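Local coordinates for protein porphyranase B (PDB 3JUU) that hydrolyses the (1->4) linkages between beta-D-galactopyranose and alpha-L-galactopyranose-6-sulfate in the sulfated polysaccharide porphyran, leaving mostly disaccharides, at residues Arg57-Phe62 against Thr91-Gly96; Leu74-Thr79 against Met240-Tyr245; Thr78-Glu83 against Gly254-Ser259; Val150-Asn155 against Pro249-Gly254. All blocks are in the same frame, centred on the assembly; numbering follows the deposited sequence.

Contact 1: Arg57-Phe62 against Thr91-Gly96; sequences RAPGLF and TYTHGG
Y92 lays its ring between A58 and L61, and the two segments are tied alongside by parallel beta pairing. In the Y92 side chain, CB lies 3.7 Å from P59 O. CG, anti to the carbonyl carbon (chi1 -71°), then passes L61 CB, and CD1 meets the G60 carbonyl carbon in the plane of the ring, 3.5 Å from G60 C. Farther out, CE1 comes within 3.4 Å of A58 CA. The two faces carry CH-pi contacts: A58 CB sits 3.9 Å from the Y92 ring centroid on one, and L61 CD1 4.0 Å from that centroid on the other. The tip OH bonds to the backbone O of G56.

Backbone bonds fix the register. P59, reached through a cis peptide bond, offers one carbonyl to two donors: T93 N at 2.9 Å from P59 O, in the carbonyl plane on a lone pair, and H94 N at 3.0 Å from P59 O, tilted from that plane. L61 N then gives a short, nearly straight bond to H94 O (2.7 Å), and L61 O accepts G96 N from 47° above its carbonyl plane. P59 CB also packs on T93 OG1, which is hydrogen-bonded to H94 ND1 of its own strand. R57, a substrate-binding residue, reaches E243 in a salt bridge.

Strand 60-62 thus pairs in parallel with strand 90-101, whose residues Y92, T93 and G95 also bond to the backbone of strand 73-87.

Contact 2: Leu74-Thr79 against Met240-Tyr245; sequences LQITTT and MVVETY
I76 and V242 are turned by their first torsions so that two methyl groups meet. In I76, CG1 is anti to the carbonyl carbon (chi1 -51°), which leaves CG2 anti to the backbone N. In V242, CG1 is anti to the backbone N (chi1 167°), and CG2 stands beside that N. The side chains run antiparallel past one another, and I76 CG2 comes to 3.4 Å from V242 CG2 and 3.6 Å from V242 CB. The other V242 methyl meets T78 at about a right angle, with T78 CG2 3.3 Å from V242 CG1; both methyl pairs are closer than ordinary van der Waals contact.

The other branch of I76 extends toward M240, two residues before V242 in its strand. Its CD1 rests 3.4 Å from M240 O and also approaches M240 CB. L74 and M240 cross at a slant. The M240 chain, bent at chi2 and chi3, brings its CE to 3.9 Å from L74 CD2. The contact is entirely apolar between side chains, all six touching residues are buried, and the strand axes approach to 7.9 Å at 26°, a spacing that suits packing across a beta-sandwich core rather than hydrogen-bonded pairing.

This agrees with the jelly-roll fold of GH16. V241 points away from strand 73-87, its side chain about 4 Å from that of substrate-binding W54, and E243 follows. L74 and I76 bond to Y267 and T265 of strand 264-276, T78 to R263 of helix 260-263, and Q75 and T77 to S68 and N66, whereas strand 237-242 pairs with 90-101 and 122-128.

Contact 3: Thr78-Glu83 against Gly254-Ser259; sequences TTMLPE and GGMTGS
M256 and T78 meet through sulfur. The thioether crosses the threonine at about a right angle, with M256 SD 3.3 Å from T78 OG1 and 3.6 Å from T78 CB. M256 CE stays on the same residue, 3.7 Å from T78 CB. SD also lies 3.7 Å from T79 N, so the sulfur spans both the side chain of one residue and the backbone of the next. M256 CG is anti to the carbonyl carbon (chi1 -64°), and bends at chi2 and chi3 carry SD and CE on toward T78.

Apolar and carbonyl contacts form the second group. M80, whose CG is anti to the backbone N (chi1 -176°), is likewise bent at its next two torsions. Its CE settles beside the glycine backbone, 3.7 Å from G254 O and 3.8 Å from G254 CA. From there it also approaches M256 CG, at 4.3 Å, and that CG in turn packs against the backbone of T79 and M80.

Directional bonding comes from outside the pair: G254 O accepts a hydrogen bond from H94 NE2, T78 O one from R263 NH1, and S259 OG caps D262 N where helix 260-263 begins. Residues 78-80 of strand 73-87 and the 254-259 loop therefore meet through soft, polarisable methionine groups, whose packing depends on shape more than on bond direction.

Contact 4: Val150-Asn155 against Pro249-Gly254; sequences VGQITN and PVPKDG
T154 and P249 join two surface loops of the GH16 jelly roll, the one after strand 141-150 and the one after strand 237-242; the second carries a type I beta turn from P251 to G254. T154 points its branches at two different prolines. OG1 lies between the backbone N and the carbonyl carbon (chi1 59°), which directs it to the P249 backbone, where it donates to P249 O at 2.7 Å. The hydroxyl approaches with a C=O...O angle of 128° and is tilted 16° from the carbonyl plane. The P249 CD methylene touches the same hydroxyl oxygen, 3.3 Å from T154 OG1. The methyl meets the second proline: T154 CG2 reaches 3.9 Å from P251 CG as the two side chains cross at a slant.

Q152 comes to P251 too, again obliquely. Its chain is fully extended to CD, and its amide end lies against the ring, with NE2 3.6 Å from P251 CG. P251 thus has a methyl and an amide nitrogen both at CG. Next to T154, N155 sends ND2 to W247 O, a second tie between these loops.

Beyond the proline, the amide reaches the turn through a water molecule, which accepts from Q152 NE2 at 2.9 Å and donates to D253 OD1 at 2.9 Å, the same carboxylate oxygen that accepts G255 N.

The four contacts cluster on one side of the chain's centre. Contacts 1 and 2, with centres 10 Å apart, join at the substrate-binding pair: R57 NH1 lies 2.8 Å from E243 OE1 in a salt bridge, and a glycerol, probably from the crystallisation liquor, bonds to both through O3. Contact 3 shares T78 and T79 with contact 2, while T79 O receives G95 N of contact 1 at 2.8 Å. H94 ties contact 1 to the loop of contacts 3 and 4 through NE2, 2.8 Å from G254 O. Contact 4 is more remote, its P249 side chain about 11 Å from that of R57, yet V150 packs on Y245, whose OH bonds to the proton donor E148.

Contact 1: Arg57-Phe62 against Thr91-Gly96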
# COMPACT_ATOMS: atom_id res chain seq x y z
N ARG A 57 -10.35 -5.01 -8.38
CA ARG A 57 -10.39 -6.41 -8.78
C ARG A 57 -11.79 -6.92 -8.44
O ARG A 57 -12.21 -6.83 -7.27
CB ARG A 57 -9.34 -7.23 -8.04
CG ARG A 57 -9.31 -8.74 -8.36
CD ARG A 57 -8.13 -9.44 -7.64
NE ARG A 57 -6.81 -8.78 -7.85
CZ ARG A 57 -6.17 -7.99 -6.99
NH1 ARG A 57 -6.67 -7.67 -5.78
NH2 ARG A 57 -4.98 -7.50 -7.32
N ALA A 58 -12.48 -7.53 -9.40
CA ALA A 58 -13.84 -7.97 -9.02
C ALA A 58 -13.74 -9.02 -7.88
O ALA A 58 -12.88 -9.88 -7.88
CB ALA A 58 -14.61 -8.54 -10.24
N PRO A 59 -14.66 -8.99 -6.92
CA PRO A 59 -15.92 -8.24 -6.91
C PRO A 59 -15.87 -6.93 -6.08
O PRO A 59 -16.94 -6.41 -5.74
CB PRO A 59 -16.88 -9.25 -6.25
CG PRO A 59 -15.99 -9.90 -5.13
CD PRO A 59 -14.56 -9.96 -5.78
N GLY A 60 -14.67 -6.40 -5.78
CA GLY A 60 -14.56 -5.15 -4.96
C GLY A 60 -14.27 -3.91 -5.86
O GLY A 60 -13.18 -3.82 -6.51
N LEU A 61 -15.22 -2.96 -5.88
CA LEU A 61 -15.13 -1.83 -6.77
C LEU A 61 -14.64 -0.67 -5.92
O LEU A 61 -15.21 -0.36 -4.84
CB LEU A 61 -16.54 -1.55 -7.41
CG LEU A 61 -16.62 -0.38 -8.43
CD1 LEU A 61 -15.92 -0.85 -9.70
CD2 LEU A 61 -18.15 -0.07 -8.73
N PHE A 62 -13.60 0.07 -6.42
CA PHE A 62 -13.11 1.22 -5.65
C PHE A 62 -14.07 2.41 -5.77
O PHE A 62 -14.36 2.85 -6.90
CB PHE A 62 -11.76 1.68 -6.26
CG PHE A 62 -10.69 0.59 -6.22
CD1 PHE A 62 -10.64 -0.25 -5.10
CD2 PHE A 62 -9.71 0.49 -7.21
CE1 PHE A 62 -9.60 -1.28 -4.99
CE2 PHE A 62 -8.68 -0.49 -7.13
CZ PHE A 62 -8.65 -1.37 -5.99
N THR A 91 -19.04 -9.00 -12.39
CA THR A 91 -19.96 -8.46 -11.37
C THR A 91 -19.15 -8.02 -10.11
O THR A 91 -18.37 -8.82 -9.54
CB THR A 91 -20.98 -9.56 -11.03
OG1 THR A 91 -21.87 -9.73 -12.17
CG2 THR A 91 -21.87 -9.12 -9.81
N TYR A 92 -19.40 -6.80 -9.69
CA TYR A 92 -18.91 -6.23 -8.41
C TYR A 92 -20.06 -6.19 -7.40
O TYR A 92 -21.20 -5.74 -7.75
CB TYR A 92 -18.40 -4.84 -8.70
CG TYR A 92 -17.10 -4.84 -9.50
CD1 TYR A 92 -15.84 -4.68 -8.86
CD2 TYR A 92 -17.12 -4.92 -10.89
CE1 TYR A 92 -14.64 -4.69 -9.61
CE2 TYR A 92 -15.91 -4.99 -11.62
CZ TYR A 92 -14.69 -4.86 -10.99
OH TYR A 92 -13.50 -4.90 -11.77
N THR A 93 -19.78 -6.62 -6.17
CA THR A 93 -20.81 -6.64 -5.14
C THR A 93 -20.40 -5.86 -3.94
O THR A 93 -21.23 -5.57 -3.08
CB THR A 93 -21.06 -8.05 -4.69
OG1 THR A 93 -19.79 -8.68 -4.36
CG2 THR A 93 -21.70 -8.90 -5.81
N HIS A 94 -19.10 -5.51 -3.86
CA HIS A 94 -18.57 -4.82 -2.64
C HIS A 94 -17.87 -3.53 -3.03
O HIS A 94 -17.33 -3.41 -4.18
CB HIS A 94 -17.57 -5.72 -1.90
CG HIS A 94 -18.19 -6.92 -1.23
ND1 HIS A 94 -18.76 -7.97 -1.93
CD2 HIS A 94 -18.37 -7.20 0.09
CE1 HIS A 94 -19.20 -8.88 -1.08
NE2 HIS A 94 -19.02 -8.40 0.16
N GLY A 95 -17.83 -2.57 -2.08
CA GLY A 95 -17.08 -1.32 -2.32
C GLY A 95 -15.79 -1.31 -1.53
O GLY A 95 -15.83 -1.59 -0.34
N GLY A 96 -14.66 -0.99 -2.18
CA GLY A 96 -13.38 -0.71 -1.44
C GLY A 96 -13.00 0.70 -1.81
O GLY A 96 -13.89 1.57 -2.01

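Contact 2: Leu74-Thr79 against Met240-Tyr245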
# COMPACT_ATOMS: atom_id res chain seq x y z
N LEU A 74 -6.85 9.52 7.32
CA LEU A 74 -7.53 9.06 6.11
C LEU A 74 -8.29 7.78 6.45
O LEU A 74 -7.71 6.91 7.14
CB LEU A 74 -6.47 8.73 5.08
CG LEU A 74 -6.95 7.97 3.85
CD1 LEU A 74 -7.93 8.73 2.97
CD2 LEU A 74 -5.67 7.58 2.99
N GLN A 75 -9.54 7.63 5.98
CA GLN A 75 -10.38 6.48 6.30
C GLN A 75 -10.78 5.90 4.96
O GLN A 75 -11.29 6.64 4.09
CB GLN A 75 -11.63 6.89 7.10
CG GLN A 75 -11.19 7.57 8.44
CD GLN A 75 -12.36 7.96 9.25
OE1 GLN A 75 -13.35 8.51 8.72
NE2 GLN A 75 -12.35 7.58 10.50
N ILE A 76 -10.48 4.60 4.75
CA ILE A 76 -10.97 3.89 3.54
C ILE A 76 -11.88 2.80 4.07
O ILE A 76 -11.45 1.87 4.77
CB ILE A 76 -9.80 3.29 2.68
CG1 ILE A 76 -8.73 4.37 2.39
CG2 ILE A 76 -10.42 2.67 1.37
CD1 ILE A 76 -7.61 3.80 1.41
N THR A 77 -13.17 2.92 3.75
CA THR A 77 -14.16 2.09 4.42
C THR A 77 -14.72 1.05 3.42
O THR A 77 -15.12 1.42 2.31
CB THR A 77 -15.32 3.01 4.92
OG1 THR A 77 -14.82 3.90 5.95
CG2 THR A 77 -16.44 2.14 5.54
N THR A 78 -14.81 -0.20 3.83
CA THR A 78 -15.42 -1.23 3.00
C THR A 78 -16.94 -1.23 3.14
O THR A 78 -17.47 -1.05 4.27
CB THR A 78 -14.97 -2.61 3.39
OG1 THR A 78 -15.30 -2.88 4.75
CG2 THR A 78 -13.42 -2.85 3.17
N THR A 79 -17.61 -1.51 2.03
CA THR A 79 -19.11 -1.51 2.02
C THR A 79 -19.66 -2.65 1.19
O THR A 79 -18.92 -3.32 0.40
CB THR A 79 -19.70 -0.18 1.49
OG1 THR A 79 -19.26 0.05 0.15
CG2 THR A 79 -19.29 1.03 2.33
N MET A 240 -2.64 3.62 -1.48
CA MET A 240 -3.29 3.11 -0.26
C MET A 240 -4.64 2.54 -0.77
O MET A 240 -5.51 3.30 -1.26
CB MET A 240 -3.51 4.27 0.76
CG MET A 240 -2.19 4.80 1.43
SD MET A 240 -1.52 6.15 0.31
CE MET A 240 -2.56 7.59 0.64
N VAL A 241 -4.80 1.23 -0.66
CA VAL A 241 -5.87 0.56 -1.43
C VAL A 241 -6.51 -0.47 -0.54
O VAL A 241 -5.82 -1.20 0.23
CB VAL A 241 -5.32 -0.09 -2.74
CG1 VAL A 241 -6.37 -1.06 -3.41
CG2 VAL A 241 -4.85 1.04 -3.74
N VAL A 242 -7.82 -0.59 -0.69
CA VAL A 242 -8.59 -1.58 0.08
C VAL A 242 -9.38 -2.32 -1.01
O VAL A 242 -10.19 -1.71 -1.72
CB VAL A 242 -9.58 -0.84 1.07
CG1 VAL A 242 -10.63 -1.88 1.64
CG2 VAL A 242 -8.77 -0.19 2.23
N GLU A 243 -9.10 -3.61 -1.19
CA GLU A 243 -9.56 -4.32 -2.41
C GLU A 243 -10.06 -5.72 -2.02
O GLU A 243 -9.88 -6.13 -0.86
CB GLU A 243 -8.36 -4.52 -3.34
CG GLU A 243 -7.43 -5.64 -2.91
CD GLU A 243 -5.98 -5.27 -3.14
OE1 GLU A 243 -5.44 -5.71 -4.18
OE2 GLU A 243 -5.39 -4.56 -2.29
N THR A 244 -10.59 -6.48 -2.98
CA THR A 244 -10.76 -7.94 -2.73
C THR A 244 -9.57 -8.65 -3.43
O THR A 244 -9.18 -8.31 -4.55
CB THR A 244 -12.11 -8.42 -3.33
OG1 THR A 244 -12.20 -7.88 -4.67
CG2 THR A 244 -13.33 -7.85 -2.48
N TYR A 245 -9.01 -9.63 -2.74
CA TYR A 245 -8.05 -10.55 -3.34
C TYR A 245 -8.77 -11.86 -3.74
O TYR A 245 -9.61 -12.34 -3.01
CB TYR A 245 -7.08 -10.97 -2.23
CG TYR A 245 -6.13 -9.90 -1.80
CD1 TYR A 245 -5.26 -9.30 -2.69
CD2 TYR A 245 -6.02 -9.58 -0.42
CE1 TYR A 245 -4.25 -8.37 -2.25
CE2 TYR A 245 -5.03 -8.70 -0.00
CZ TYR A 245 -4.20 -8.08 -0.91
OH TYR A 245 -3.24 -7.21 -0.40

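Contact 3: Thr78-Glu83 against Gly254-Ser259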
# COMPACT_ATOMS: atom_id res chain seq x y z
N THR A 78 -14.81 -0.20 3.83
CA THR A 78 -15.42 -1.23 3.00
C THR A 78 -16.94 -1.23 3.14
O THR A 78 -17.47 -1.05 4.27
CB THR A 78 -14.97 -2.61 3.39
OG1 THR A 78 -15.30 -2.88 4.75
CG2 THR A 78 -13.42 -2.85 3.17
N THR A 79 -17.61 -1.51 2.03
CA THR A 79 -19.11 -1.51 2.02
C THR A 79 -19.66 -2.65 1.19
O THR A 79 -18.92 -3.32 0.40
CB THR A 79 -19.70 -0.18 1.49
OG1 THR A 79 -19.26 0.05 0.15
CG2 THR A 79 -19.29 1.03 2.33
N MET A 80 -20.93 -2.95 1.43
CA MET A 80 -21.67 -3.80 0.51
C MET A 80 -22.27 -2.80 -0.52
O MET A 80 -22.82 -1.76 -0.14
CB MET A 80 -22.77 -4.58 1.24
CG MET A 80 -23.49 -5.54 0.27
SD MET A 80 -22.46 -6.97 -0.16
CE MET A 80 -22.44 -7.90 1.38
N LEU A 81 -22.13 -3.04 -1.82
CA LEU A 81 -22.80 -2.12 -2.75
C LEU A 81 -24.34 -2.42 -2.61
O LEU A 81 -24.75 -3.54 -2.39
CB LEU A 81 -22.38 -2.45 -4.19
CG LEU A 81 -20.84 -2.39 -4.48
CD1 LEU A 81 -20.61 -2.79 -5.98
CD2 LEU A 81 -20.27 -0.99 -4.14
N PRO A 82 -25.15 -1.41 -2.81
CA PRO A 82 -26.58 -1.59 -2.57
C PRO A 82 -27.21 -2.43 -3.68
O PRO A 82 -28.20 -3.15 -3.44
CB PRO A 82 -27.12 -0.14 -2.53
CG PRO A 82 -26.08 0.68 -3.35
CD PRO A 82 -24.75 -0.00 -2.94
N GLU A 83 -26.58 -2.45 -4.85
CA GLU A 83 -26.94 -3.41 -5.89
C GLU A 83 -25.65 -3.74 -6.67
O GLU A 83 -24.74 -2.95 -6.69
CB GLU A 83 -28.03 -2.79 -6.81
CG GLU A 83 -27.62 -1.68 -7.69
CD GLU A 83 -28.91 -0.98 -8.25
OE1 GLU A 83 -29.60 -1.61 -9.08
OE2 GLU A 83 -29.26 0.16 -7.80
N GLY A 254 -21.56 -12.29 3.73
CA GLY A 254 -21.18 -11.14 2.91
C GLY A 254 -19.96 -10.35 3.44
O GLY A 254 -19.42 -9.52 2.71
N GLY A 255 -19.59 -10.55 4.69
CA GLY A 255 -18.33 -10.02 5.23
C GLY A 255 -18.41 -8.56 5.65
O GLY A 255 -17.41 -8.00 6.15
N MET A 256 -19.60 -7.94 5.54
CA MET A 256 -19.73 -6.50 5.84
C MET A 256 -20.65 -6.14 7.03
O MET A 256 -21.16 -4.99 7.10
CB MET A 256 -20.23 -5.78 4.57
CG MET A 256 -19.22 -5.86 3.38
SD MET A 256 -17.76 -4.81 3.79
CE MET A 256 -16.38 -6.06 3.56
N THR A 257 -20.81 -7.06 7.97
CA THR A 257 -21.68 -6.84 9.15
C THR A 257 -20.96 -6.06 10.27
O THR A 257 -21.58 -5.68 11.27
CB THR A 257 -22.16 -8.19 9.78
OG1 THR A 257 -21.02 -8.94 10.30
CG2 THR A 257 -22.83 -8.98 8.71
N GLY A 258 -19.65 -5.82 10.11
CA GLY A 258 -18.89 -5.11 11.17
C GLY A 258 -19.32 -3.67 11.35
O GLY A 258 -19.93 -3.02 10.46
N SER A 259 -18.93 -3.09 12.49
CA SER A 259 -19.07 -1.64 12.69
C SER A 259 -18.33 -0.81 11.63
O SER A 259 -17.45 -1.34 10.91
CB SER A 259 -18.50 -1.28 14.05
OG SER A 259 -17.09 -1.50 14.04

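Contact 4: Val150-Asn155 against Pro249-Gly254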
# COMPACT_ATOMS: atom_id res chain seq x y z
N VAL A 150 -4.93 -8.54 5.41
CA VAL A 150 -6.42 -8.61 5.50
C VAL A 150 -6.79 -8.71 6.98
O VAL A 150 -5.93 -9.08 7.84
CB VAL A 150 -7.01 -9.85 4.71
CG1 VAL A 150 -6.69 -9.75 3.22
CG2 VAL A 150 -6.56 -11.25 5.31
N GLY A 151 -8.07 -8.48 7.29
CA GLY A 151 -8.50 -8.53 8.68
C GLY A 151 -9.19 -9.86 9.01
O GLY A 151 -9.34 -10.17 10.19
N GLN A 152 -9.69 -10.60 8.00
CA GLN A 152 -10.47 -11.82 8.26
C GLN A 152 -10.05 -12.82 7.21
O GLN A 152 -10.19 -12.57 6.03
CB GLN A 152 -12.02 -11.53 8.12
CG GLN A 152 -12.81 -12.83 8.33
CD GLN A 152 -14.34 -12.59 8.25
OE1 GLN A 152 -14.80 -11.47 8.44
NE2 GLN A 152 -15.11 -13.63 7.94
N ILE A 153 -9.49 -13.95 7.64
CA ILE A 153 -8.93 -14.89 6.67
C ILE A 153 -10.07 -15.89 6.31
O ILE A 153 -10.71 -16.49 7.22
CB ILE A 153 -7.72 -15.63 7.32
CG1 ILE A 153 -6.48 -14.66 7.43
CG2 ILE A 153 -7.36 -16.83 6.45
CD1 ILE A 153 -5.69 -15.10 8.58
N THR A 154 -10.39 -16.00 5.03
CA THR A 154 -11.53 -16.78 4.55
C THR A 154 -11.11 -17.97 3.67
O THR A 154 -11.93 -18.67 3.14
CB THR A 154 -12.55 -15.88 3.75
OG1 THR A 154 -11.89 -15.26 2.62
CG2 THR A 154 -13.12 -14.81 4.65
N ASN A 155 -9.82 -18.17 3.53
CA ASN A 155 -9.27 -19.29 2.76
C ASN A 155 -8.48 -20.08 3.81
O ASN A 155 -7.76 -19.47 4.57
CB ASN A 155 -8.30 -18.70 1.78
CG ASN A 155 -7.75 -19.72 0.79
OD1 ASN A 155 -7.78 -20.94 1.06
ND2 ASN A 155 -7.19 -19.23 -0.33
N PRO A 249 -11.77 -15.08 -0.43
CA PRO A 249 -13.09 -14.86 -0.97
C PRO A 249 -14.13 -14.31 0.03
O PRO A 249 -13.86 -14.14 1.22
CB PRO A 249 -13.54 -16.29 -1.45
CG PRO A 249 -12.67 -17.25 -0.64
CD PRO A 249 -11.41 -16.52 -0.38
N VAL A 250 -15.33 -14.07 -0.50
CA VAL A 250 -16.35 -13.39 0.30
C VAL A 250 -16.90 -14.41 1.33
O VAL A 250 -17.16 -15.57 0.97
CB VAL A 250 -17.54 -13.02 -0.65
CG1 VAL A 250 -18.67 -12.30 0.20
CG2 VAL A 250 -17.07 -12.06 -1.79
N PRO A 251 -17.05 -14.04 2.62
CA PRO A 251 -17.60 -14.97 3.64
C PRO A 251 -19.12 -15.16 3.46
O PRO A 251 -19.77 -14.36 2.80
CB PRO A 251 -17.39 -14.24 4.99
CG PRO A 251 -16.57 -13.00 4.69
CD PRO A 251 -16.65 -12.73 3.20
N LYS A 252 -19.69 -16.14 4.14
CA LYS A 252 -21.07 -16.55 3.84
C LYS A 252 -22.10 -15.49 4.23
O LYS A 252 -23.27 -15.53 3.79
CB LYS A 252 -21.35 -17.88 4.61
CG LYS A 252 -20.73 -19.10 3.89
CD LYS A 252 -20.90 -20.37 4.71
CE LYS A 252 -20.11 -21.53 4.07
NZ LYS A 252 -20.82 -22.89 4.22
N ASP A 253 -21.74 -14.59 5.15
CA ASP A 253 -22.66 -13.53 5.57
C ASP A 253 -22.47 -12.24 4.72
O ASP A 253 -23.07 -11.23 4.99
CB ASP A 253 -22.55 -13.22 7.08
CG ASP A 253 -21.18 -12.57 7.47
OD1 ASP A 253 -20.24 -12.49 6.63
OD2 ASP A 253 -21.02 -12.15 8.61
N GLY A 254 -21.56 -12.29 3.73
CA GLY A 254 -21.18 -11.14 2.91
C GLY A 254 -19.96 -10.35 3.44
O GLY A 254 -19.42 -9.52 2.71
O HOH W 1 -18.00 -13.30 8.26